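Local coordinates for protein Rho guanine nucleotide exchange factor 3 (Mus musculus, PDB 2Z0Q) that acts as a guanine nucleotide exchange factor for the small GTPases RhoA and RhoB, seen here as its DH-PH fragment, at residues L232-E237 and V248-E253; S224-S229 and V254-R259; E17-E22 and L171-N176. One frame throughout, in Å; residues are numbered along the deposited sequence.

How the contacts relate
Contacts 1 and 2 both belong to the PH domain and share one sheet, while contact 3 sits in the helical DH domain on the other side of the chain's centre. The centres of contacts 1 and 2 lie about 8 Å apart. Strands 245-251 and 254-263 are neighbours: Val256 N approaches Phe249 O to 2.7 Å, a probable hydrogen bond, and Ser229 OG packs at 3.3 Å from Phe251 CB. Contact 3 is remote, its centre about 43 Å from that of contact 1 and about 50 Å from that of contact 2, with nearest atoms about 28 Å and 36 Å away.

Contact 1. Residues L232-E237 and V248-E253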
loop_
_atom_site.group_PDB
_atom_site.type_symbol
_atom_site.label_atom_id
_atom_site.label_comp_id
_atom_site.label_asym_id
_atom_site.label_seq_id
_atom_site.Cartn_x
_atom_site.Cartn_y
_atom_site.Cartn_z
ATOM N N LEU A 232 -13.222 -1.187 -1.980
ATOM C CA LEU A 232 -12.818 0.217 -1.971
ATOM C C LEU A 232 -11.888 0.314 -3.192
ATOM O O LEU A 232 -10.742 -0.138 -3.146
ATOM C CB LEU A 232 -12.072 0.573 -0.675
ATOM C CG LEU A 232 -11.738 2.018 -0.349
ATOM C CD1 LEU A 232 -13.019 2.917 -0.540
ATOM C CD2 LEU A 232 -11.223 2.124 1.104
ATOM N N CYS A 233 -12.402 0.885 -4.280
ATOM C CA CYS A 233 -11.642 1.050 -5.518
ATOM C C CYS A 233 -10.377 1.854 -5.287
ATOM O O CYS A 233 -9.289 1.476 -5.739
ATOM C CB CYS A 233 -12.511 1.702 -6.592
ATOM S SG CYS A 233 -14.098 0.903 -6.922
ATOM N N CYS A 234 -10.496 2.991 -4.604
ATOM C CA CYS A 234 -9.334 3.792 -4.268
ATOM C C CYS A 234 -9.763 4.833 -3.234
ATOM O O CYS A 234 -10.966 5.042 -3.028
ATOM C CB CYS A 234 -8.743 4.501 -5.498
ATOM S SG CYS A 234 -9.783 5.841 -6.134
ATOM N N HIS A 235 -8.783 5.443 -2.566
ATOM C CA HIS A 235 -9.084 6.483 -1.580
ATOM C C HIS A 235 -7.829 7.322 -1.373
ATOM O O HIS A 235 -6.700 6.898 -1.704
ATOM C CB HIS A 235 -9.585 5.843 -0.240
ATOM C CG HIS A 235 -8.504 5.175 0.560
ATOM N ND1 HIS A 235 -7.761 5.839 1.511
ATOM C CD2 HIS A 235 -7.978 3.926 0.472
ATOM C CE1 HIS A 235 -6.815 5.033 1.970
ATOM N NE2 HIS A 235 -6.924 3.867 1.352
ATOM N N GLY A 236 -7.988 8.528 -0.840
ATOM C CA GLY A 236 -6.821 9.342 -0.651
ATOM C C GLY A 236 -7.187 10.775 -0.303
ATOM O O GLY A 236 -8.357 11.150 -0.355
ATOM N N GLU A 237 -6.169 11.543 0.075
ATOM C CA GLU A 237 -6.363 12.945 0.435
ATOM C C GLU A 237 -6.493 13.790 -0.830
ATOM O O GLU A 237 -5.732 13.604 -1.780
ATOM C CB GLU A 237 -5.175 13.440 1.244
ATOM C CG GLU A 237 -5.030 12.700 2.582
ATOM C CD GLU A 237 -3.643 12.850 3.186
ATOM O OE1 GLU A 237 -2.649 12.534 2.475
ATOM O OE2 GLU A 237 -3.550 13.273 4.371
ATOM N N VAL A 248 -11.084 11.300 0.514
ATOM C CA VAL A 248 -12.161 10.824 -0.321
ATOM C C VAL A 248 -12.072 9.315 -0.547
ATOM O O VAL A 248 -11.000 8.775 -0.770
ATOM C CB VAL A 248 -12.144 11.584 -1.663
ATOM C CG1 VAL A 248 -13.234 11.088 -2.562
ATOM C CG2 VAL A 248 -12.281 13.083 -1.389
ATOM N N PHE A 249 -13.225 8.681 -0.527
ATOM C CA PHE A 249 -13.337 7.234 -0.681
ATOM C C PHE A 249 -14.238 6.861 -1.854
ATOM O O PHE A 249 -15.430 7.203 -1.883
ATOM C CB PHE A 249 -13.967 6.626 0.588
ATOM C CG PHE A 249 -13.149 6.830 1.835
ATOM C CD1 PHE A 249 -12.102 5.965 2.157
ATOM C CD2 PHE A 249 -13.417 7.898 2.685
ATOM C CE1 PHE A 249 -11.336 6.162 3.307
ATOM C CE2 PHE A 249 -12.668 8.095 3.812
ATOM C CZ PHE A 249 -11.614 7.223 4.141
ATOM N N LEU A 250 -13.670 6.142 -2.815
ATOM C CA LEU A 250 -14.446 5.657 -3.921
ATOM C C LEU A 250 -14.754 4.162 -3.681
ATOM O O LEU A 250 -13.906 3.297 -3.912
ATOM C CB LEU A 250 -13.674 5.791 -5.248
ATOM C CG LEU A 250 -14.443 5.177 -6.441
ATOM C CD1 LEU A 250 -15.770 5.925 -6.701
ATOM C CD2 LEU A 250 -13.557 5.218 -7.664
ATOM N N PHE A 251 -15.950 3.877 -3.185
ATOM C CA PHE A 251 -16.372 2.486 -3.017
ATOM C C PHE A 251 -16.911 2.123 -4.416
ATOM O O PHE A 251 -17.149 3.008 -5.231
ATOM C CB PHE A 251 -17.471 2.385 -1.952
ATOM C CG PHE A 251 -16.967 2.621 -0.548
ATOM C CD1 PHE A 251 -16.278 1.617 0.148
ATOM C CD2 PHE A 251 -17.181 3.845 0.074
ATOM C CE1 PHE A 251 -15.809 1.831 1.454
ATOM C CE2 PHE A 251 -16.722 4.080 1.368
ATOM C CZ PHE A 251 -16.031 3.064 2.069
ATOM N N GLN A 252 -17.119 0.837 -4.711
ATOM C CA GLN A 252 -17.556 0.489 -6.058
ATOM C C GLN A 252 -18.745 1.268 -6.591
ATOM O O GLN A 252 -18.751 1.695 -7.749
ATOM C CB GLN A 252 -17.882 -1.001 -6.144
ATOM C CG GLN A 252 -18.130 -1.493 -7.575
ATOM C CD GLN A 252 -16.866 -1.480 -8.405
ATOM O OE1 GLN A 252 -16.521 -0.467 -9.010
ATOM N NE2 GLN A 252 -16.149 -2.615 -8.421
ATOM N N GLU A 253 -19.746 1.479 -5.746
ATOM C CA GLU A 253 -20.947 2.151 -6.197
ATOM C C GLU A 253 -21.227 3.523 -5.593
ATOM O O GLU A 253 -22.240 4.134 -5.923
ATOM C CB GLU A 253 -22.152 1.234 -5.946
ATOM C CG GLU A 253 -22.046 -0.111 -6.694
ATOM C CD GLU A 253 -23.285 -0.960 -6.495
ATOM O OE1 GLU A 253 -24.377 -0.484 -6.859
ATOM O OE2 GLU A 253 -23.175 -2.083 -5.961
#
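Strands 232-237 and 248-251 run antiparallel, their axes 4.7 Å apart at closest approach and 162° between directions, as two arms of a PH-domain hairpin. Gly236 and Val248 form a hydrogen-bonded pair, and Leu250 N binds Cys234 O at 2.9 Å. Two residues, Cys233 and Cys234, then stand opposite the single Leu250, a classic beta bulge, where Leu250 O receives weak bonds from both cysteine N atoms. Leu232, His235, Phe249 and Phe251 share one face of the sheet. Leu232 has CG anti to its backbone N (chi1 -171°), and from there CD1 lies over a face of the Phe251 ring, 3.7 Å from the centroid, in a CH-pi contact; its CD2 meets the Phe249 ring at the edge. The rings of His235 and Phe249 are nearly parallel (18°) but offset, with little overlap; the touch is His235 CB to Phe249 CD1, 3.5 Å. The imidazole is bonded at both nitrogens, ND1 to His247 and NE2 to Glu206 of helix 180-213. An alanine in place of Phe249 would probably open a gap beside His235 CB and Leu232 CD2, leaving the imidazole without this ring neighbour. Leu250 and Cys234 share the other face, Leu250 CB packing on Cys234 SG; at the bulge Cys233 CB lies 3.8 Å from Leu250 CD2. The hairpin thus turns an aromatic face that also carries Leu232, with one doubly bonded imidazole, toward helix 180-213, while Cys234 and Val248 on the other face pack against the C-terminal helix 331-345.

Contact 2. Residues S224-S229 and V254-R259; sequences SLIDSS and VLVITR
The short helical turn 224-227 and the residues after it pack against the start of strand 254-259, the backbones coming nearest at Leu225 and Val254, whose CA atoms are 6.3 Å apart. Val254 and Val256, alternate residues of the strand, both direct their side chains toward the turn; Val254 meets Leu225, Ile226 and Ser229, and Val256 meets Ile226. Leu225 makes its contact through the base of its side chain, CB lying 3.9 Å from Val254 CB. Ile226 reaches farther. Its CG1 is anti to the carbonyl carbon (chi1 -70°), which sets this atom against both valines, 3.8 Å from Val254 CG1 and 3.7 Å from Val256 CG2. Ile226 CD1 also touches Val256 CG2, at 3.7 Å, and the Ile226 and Val256 side chains cross at about a right angle. Val254 carries CG1 between its own backbone N and carbonyl carbon (chi1 63°), a crowded position that sets this methyl beside Ile226 CG1 and also 4.0 Å from Ser229 OG. That hydroxyl donates to Leu225 O, 2.6 Å from OG, so the polar group next to the methyl is held by the turn itself. Ser229 N bonds to Ile226 O, a second tie within the turn. Pro275 touches both Ile226 and Val254, while Leu214 of strand 214-215 packs on Ile226 and Val256. Across the two segments the contact is therefore almost purely aliphatic, resting on the fit of branched side chains; Ser229 OG is satisfied within the turn, and Asp227 O and Ser229 O accept from Lys211 NZ, which joins the turn to the helix leading out of the DH domain.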
loop_
_atom_site.group_PDB
_atom_site.type_symbol
_atom_site.label_atom_id
_atom_site.label_comp_id
_atom_site.label_asym_id
_atom_site.label_seq_id
_atom_site.Cartn_x
_atom_site.Cartn_y
_atom_site.Cartn_z
ATOM N N SER A 224 -27.221 3.218 2.004
ATOM C CA SER A 224 -27.105 1.767 1.964
ATOM C C SER A 224 -26.022 1.297 1.004
ATOM O O SER A 224 -25.532 0.177 1.119
ATOM C CB SER A 224 -28.447 1.131 1.574
ATOM O OG SER A 224 -28.725 1.371 0.203
ATOM N N LEU A 225 -25.653 2.140 0.045
ATOM C CA LEU A 225 -24.634 1.766 -0.910
ATOM C C LEU A 225 -23.299 1.667 -0.197
ATOM O O LEU A 225 -22.446 0.882 -0.590
ATOM C CB LEU A 225 -24.552 2.790 -2.052
ATOM C CG LEU A 225 -25.677 2.741 -3.085
ATOM C CD1 LEU A 225 -25.477 3.904 -4.092
ATOM C CD2 LEU A 225 -25.654 1.385 -3.812
ATOM N N ILE A 226 -23.088 2.485 0.833
ATOM C CA ILE A 226 -21.832 2.385 1.571
ATOM C C ILE A 226 -21.839 1.035 2.317
ATOM O O ILE A 226 -20.874 0.279 2.266
ATOM C CB ILE A 226 -21.676 3.515 2.620
ATOM C CG1 ILE A 226 -21.449 4.864 1.905
ATOM C CG2 ILE A 226 -20.485 3.229 3.522
ATOM C CD1 ILE A 226 -21.736 6.060 2.820
ATOM N N ASP A 227 -22.930 0.777 3.017
ATOM C CA ASP A 227 -23.096 -0.460 3.805
ATOM C C ASP A 227 -22.873 -1.727 2.974
ATOM O O ASP A 227 -22.221 -2.675 3.420
ATOM C CB ASP A 227 -24.502 -0.485 4.425
ATOM C CG ASP A 227 -24.788 0.747 5.286
ATOM O OD1 ASP A 227 -23.872 1.564 5.508
ATOM O OD2 ASP A 227 -25.930 0.910 5.754
ATOM N N SER A 228 -23.409 -1.736 1.760
ATOM C CA SER A 228 -23.289 -2.882 0.883
ATOM C C SER A 228 -21.958 -2.964 0.160
ATOM O O SER A 228 -21.698 -3.941 -0.523
ATOM C CB SER A 228 -24.432 -2.872 -0.136
ATOM O OG SER A 228 -24.319 -1.786 -1.051
ATOM N N SER A 229 -21.099 -1.953 0.307
ATOM C CA SER A 229 -19.824 -1.993 -0.391
ATOM C C SER A 229 -18.889 -3.045 0.176
ATOM O O SER A 229 -18.772 -3.216 1.397
ATOM C CB SER A 229 -19.118 -0.627 -0.356
ATOM O OG SER A 229 -19.917 0.385 -0.951
ATOM N N VAL A 254 -20.329 3.999 -4.742
ATOM C CA VAL A 254 -20.565 5.292 -4.092
ATOM C C VAL A 254 -19.293 6.031 -3.693
ATOM O O VAL A 254 -18.325 5.436 -3.205
ATOM C CB VAL A 254 -21.517 5.108 -2.848
ATOM C CG1 VAL A 254 -20.843 4.218 -1.809
ATOM C CG2 VAL A 254 -21.899 6.503 -2.210
ATOM N N LEU A 255 -19.299 7.354 -3.921
ATOM C CA LEU A 255 -18.170 8.197 -3.542
ATOM C C LEU A 255 -18.502 8.850 -2.191
ATOM O O LEU A 255 -19.600 9.370 -1.994
ATOM C CB LEU A 255 -17.940 9.278 -4.600
ATOM C CG LEU A 255 -16.712 10.177 -4.366
ATOM C CD1 LEU A 255 -15.464 9.461 -4.866
ATOM C CD2 LEU A 255 -16.848 11.514 -5.130
ATOM N N VAL A 256 -17.559 8.811 -1.253
ATOM C CA VAL A 256 -17.786 9.394 0.082
ATOM C C VAL A 256 -16.680 10.420 0.323
ATOM O O VAL A 256 -15.488 10.117 0.215
ATOM C CB VAL A 256 -17.777 8.296 1.183
ATOM C CG1 VAL A 256 -18.095 8.948 2.585
ATOM C CG2 VAL A 256 -18.826 7.264 0.857
ATOM N N ILE A 257 -17.083 11.650 0.641
ATOM C CA ILE A 257 -16.137 12.744 0.842
ATOM C C ILE A 257 -16.154 13.078 2.339
ATOM O O ILE A 257 -17.219 13.282 2.914
ATOM C CB ILE A 257 -16.571 14.022 0.021
ATOM C CG1 ILE A 257 -16.626 13.670 -1.476
ATOM C CG2 ILE A 257 -15.571 15.145 0.262
ATOM C CD1 ILE A 257 -17.108 14.820 -2.385
ATOM N N THR A 258 -14.974 13.106 2.944
ATOM C CA THR A 258 -14.891 13.310 4.393
ATOM C C THR A 258 -13.731 14.182 4.784
ATOM O O THR A 258 -12.928 14.583 3.938
ATOM C CB THR A 258 -14.631 11.956 5.081
ATOM O OG1 THR A 258 -13.243 11.590 4.894
ATOM C CG2 THR A 258 -15.542 10.876 4.486
ATOM N N ARG A 259 -13.670 14.473 6.092
ATOM C CA ARG A 259 -12.535 15.172 6.687
ATOM C C ARG A 259 -12.051 14.221 7.774
ATOM O O ARG A 259 -12.870 13.647 8.492
ATOM C CB ARG A 259 -12.951 16.513 7.295
ATOM C CG ARG A 259 -13.245 17.552 6.218
ATOM C CD ARG A 259 -14.067 18.678 6.809
ATOM N NE ARG A 259 -13.342 19.410 7.827
ATOM C CZ ARG A 259 -13.941 20.050 8.834
ATOM N NH1 ARG A 259 -15.270 20.021 8.949
ATOM N NH2 ARG A 259 -13.215 20.731 9.708
#

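Contact 3. Residues E17-E22 and L171-N176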
loop_
_atom_site.group_PDB
_atom_site.type_symbol
_atom_site.label_atom_id
_atom_site.label_comp_id
_atom_site.label_asym_id
_atom_site.label_seq_id
_atom_site.Cartn_x
_atom_site.Cartn_y
_atom_site.Cartn_z
ATOM N N GLU A 17 23.500 -21.604 -17.532
ATOM C CA GLU A 17 23.948 -21.917 -16.160
ATOM C C GLU A 17 24.471 -20.657 -15.474
ATOM O O GLU A 17 24.261 -20.483 -14.304
ATOM C CB GLU A 17 25.028 -23.019 -16.152
ATOM C CG GLU A 17 25.598 -23.374 -14.772
ATOM C CD GLU A 17 24.547 -23.760 -13.744
ATOM O OE1 GLU A 17 23.416 -24.179 -14.127
ATOM O OE2 GLU A 17 24.873 -23.687 -12.537
ATOM N N ILE A 18 25.152 -19.776 -16.210
ATOM C CA ILE A 18 25.622 -18.534 -15.594
ATOM C C ILE A 18 24.393 -17.699 -15.207
ATOM O O ILE A 18 24.355 -17.115 -14.124
ATOM C CB ILE A 18 26.549 -17.767 -16.569
ATOM C CG1 ILE A 18 27.812 -18.642 -16.809
ATOM C CG2 ILE A 18 26.977 -16.433 -15.929
ATOM C CD1 ILE A 18 28.754 -18.079 -17.935
ATOM N N LYS A 19 23.375 -17.680 -16.061
ATOM C CA LYS A 19 22.141 -16.956 -15.733
ATOM C C LYS A 19 21.428 -17.573 -14.508
ATOM O O LYS A 19 20.830 -16.849 -13.701
ATOM C CB LYS A 19 21.184 -16.921 -16.936
ATOM C CG LYS A 19 21.716 -16.078 -18.093
ATOM C CD LYS A 19 20.760 -16.165 -19.278
ATOM C CE LYS A 19 21.356 -15.485 -20.493
ATOM N NZ LYS A 19 20.436 -15.604 -21.693
ATOM N N ARG A 20 21.510 -18.887 -14.367
ATOM C CA ARG A 20 20.901 -19.551 -13.217
ATOM C C ARG A 20 21.653 -19.122 -11.948
ATOM O O ARG A 20 21.058 -18.805 -10.949
ATOM C CB ARG A 20 21.028 -21.056 -13.344
ATOM C CG ARG A 20 20.129 -21.794 -12.334
ATOM C CD ARG A 20 20.225 -23.329 -12.484
ATOM N NE ARG A 20 21.523 -23.901 -12.074
ATOM C CZ ARG A 20 21.771 -24.473 -10.896
ATOM N NH1 ARG A 20 20.842 -24.567 -9.957
ATOM N NH2 ARG A 20 22.972 -24.978 -10.658
ATOM N N GLN A 21 22.984 -19.094 -12.022
ATOM C CA GLN A 21 23.757 -18.673 -10.839
ATOM C C GLN A 21 23.473 -17.216 -10.517
ATOM O O GLN A 21 23.409 -16.852 -9.349
ATOM C CB GLN A 21 25.271 -18.934 -11.015
ATOM C CG GLN A 21 25.640 -20.419 -11.119
ATOM C CD GLN A 21 25.266 -21.186 -9.856
ATOM O OE1 GLN A 21 25.481 -20.719 -8.751
ATOM N NE2 GLN A 21 24.698 -22.366 -10.029
ATOM N N GLU A 22 23.322 -16.368 -11.541
ATOM C CA GLU A 22 22.971 -14.990 -11.297
ATOM C C GLU A 22 21.609 -14.908 -10.569
ATOM O O GLU A 22 21.451 -14.191 -9.573
ATOM C CB GLU A 22 22.876 -14.213 -12.622
ATOM C CG GLU A 22 24.262 -13.926 -13.188
ATOM C CD GLU A 22 24.211 -12.914 -14.336
ATOM O OE1 GLU A 22 23.132 -12.747 -14.934
ATOM O OE2 GLU A 22 25.258 -12.282 -14.623
ATOM N N LEU A 171 14.060 -20.702 -12.172
ATOM C CA LEU A 171 13.485 -21.855 -12.861
ATOM C C LEU A 171 13.764 -21.875 -14.368
ATOM O O LEU A 171 14.088 -22.919 -14.947
ATOM C CB LEU A 171 11.946 -21.849 -12.639
ATOM C CG LEU A 171 11.218 -22.952 -13.430
ATOM C CD1 LEU A 171 11.687 -24.346 -13.035
ATOM C CD2 LEU A 171 9.733 -22.801 -13.149
ATOM N N ARG A 172 13.625 -20.720 -15.021
ATOM C CA ARG A 172 13.799 -20.738 -16.473
ATOM C C ARG A 172 15.213 -21.044 -16.931
ATOM O O ARG A 172 15.420 -21.422 -18.068
ATOM C CB ARG A 172 13.262 -19.444 -17.135
ATOM C CG ARG A 172 14.012 -18.143 -16.842
ATOM C CD ARG A 172 13.487 -17.009 -17.797
ATOM N NE ARG A 172 12.025 -16.906 -17.705
ATOM C CZ ARG A 172 11.372 -16.187 -16.791
ATOM N NH1 ARG A 172 12.037 -15.473 -15.888
ATOM N NH2 ARG A 172 10.030 -16.233 -16.740
ATOM N N HIS A 173 16.187 -20.923 -16.041
ATOM C CA HIS A 173 17.566 -21.270 -16.414
ATOM C C HIS A 173 17.979 -22.591 -15.745
ATOM O O HIS A 173 19.153 -22.986 -15.759
ATOM C CB HIS A 173 18.511 -20.152 -16.012
ATOM C CG HIS A 173 18.127 -18.828 -16.583
ATOM N ND1 HIS A 173 18.017 -18.617 -17.939
ATOM C CD2 HIS A 173 17.775 -17.665 -15.983
ATOM C CE1 HIS A 173 17.608 -17.379 -18.149
ATOM N NE2 HIS A 173 17.453 -16.780 -16.980
ATOM N N THR A 174 17.008 -23.309 -15.199
ATOM C CA THR A 174 17.289 -24.597 -14.554
ATOM C C THR A 174 17.044 -25.733 -15.573
ATOM O O THR A 174 15.928 -25.872 -16.111
ATOM C CB THR A 174 16.381 -24.812 -13.295
ATOM O OG1 THR A 174 16.604 -23.755 -12.334
ATOM C CG2 THR A 174 16.703 -26.149 -12.618
ATOM N N PRO A 175 18.071 -26.547 -15.850
ATOM C CA PRO A 175 17.979 -27.666 -16.804
ATOM C C PRO A 175 16.964 -28.774 -16.422
ATOM O O PRO A 175 16.632 -28.955 -15.255
ATOM C CB PRO A 175 19.427 -28.170 -16.891
ATOM C CG PRO A 175 20.006 -27.823 -15.585
ATOM C CD PRO A 175 19.399 -26.488 -15.212
ATOM N N ASN A 176 16.470 -29.500 -17.427
ATOM C CA ASN A 176 15.483 -30.561 -17.180
ATOM C C ASN A 176 15.963 -31.707 -16.283
ATOM O O ASN A 176 15.154 -32.389 -15.660
ATOM C CB ASN A 176 14.963 -31.136 -18.511
ATOM C CG ASN A 176 14.388 -30.064 -19.439
ATOM O OD1 ASN A 176 13.695 -29.131 -19.004
ATOM N ND2 ASN A 176 14.661 -30.207 -20.739
HETATM O O HOH W 1 21.601 -24.264 -16.260
HETATM O O HOH W 2 18.173 -23.991 -9.732
#
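His173 and Thr174, in the loop following helix 155-172, pack on Lys19 and Arg20 of the first long helix of the DH domain, an all-helical fold in which this contact joins elements far apart in sequence. The His173 ring lies between two aliphatic chains. Lys19 CB stands over the centre of one face, 3.5 Å from the centroid and 6° off the normal, a CH-pi contact; Arg172 CG covers the opposite face nearer the rim. Beyond CG the Lys19 chain is extended, and its CD passes 3.6 Å from His173 CE1. The ring's rotation is further fixed by a hydrogen bond from NE2 to Glu169 in helix 155-172, four residues earlier. Arg20 takes a different course: CG is anti to the backbone N (chi1 -167°), and the chain bends at chi3 (69°), turning NE away from the line of the methylenes. Arg20 CD packs 3.5 Å from His173 O and close to Thr174 OG1. Glu17 is gripped side-on by the guanidinium, NE to OE1 and NH2 to OE2, in a salt bridge; Gln21 NE2 also donates to OE2, so that oxygen accepts two bonds. These would probably favour the charged carboxylate. Arg20 NH1 also bonds to Glu92 O, and Thr174 OG1 bonds to Ile170 O. Direct polar links between the segments are replaced by two waters. One donates to both Glu17 OE1 and His173 O; the other accepts from Arg20 NH1 at 2.7 Å and donates to Thr174 OG1 at 3.0 Å.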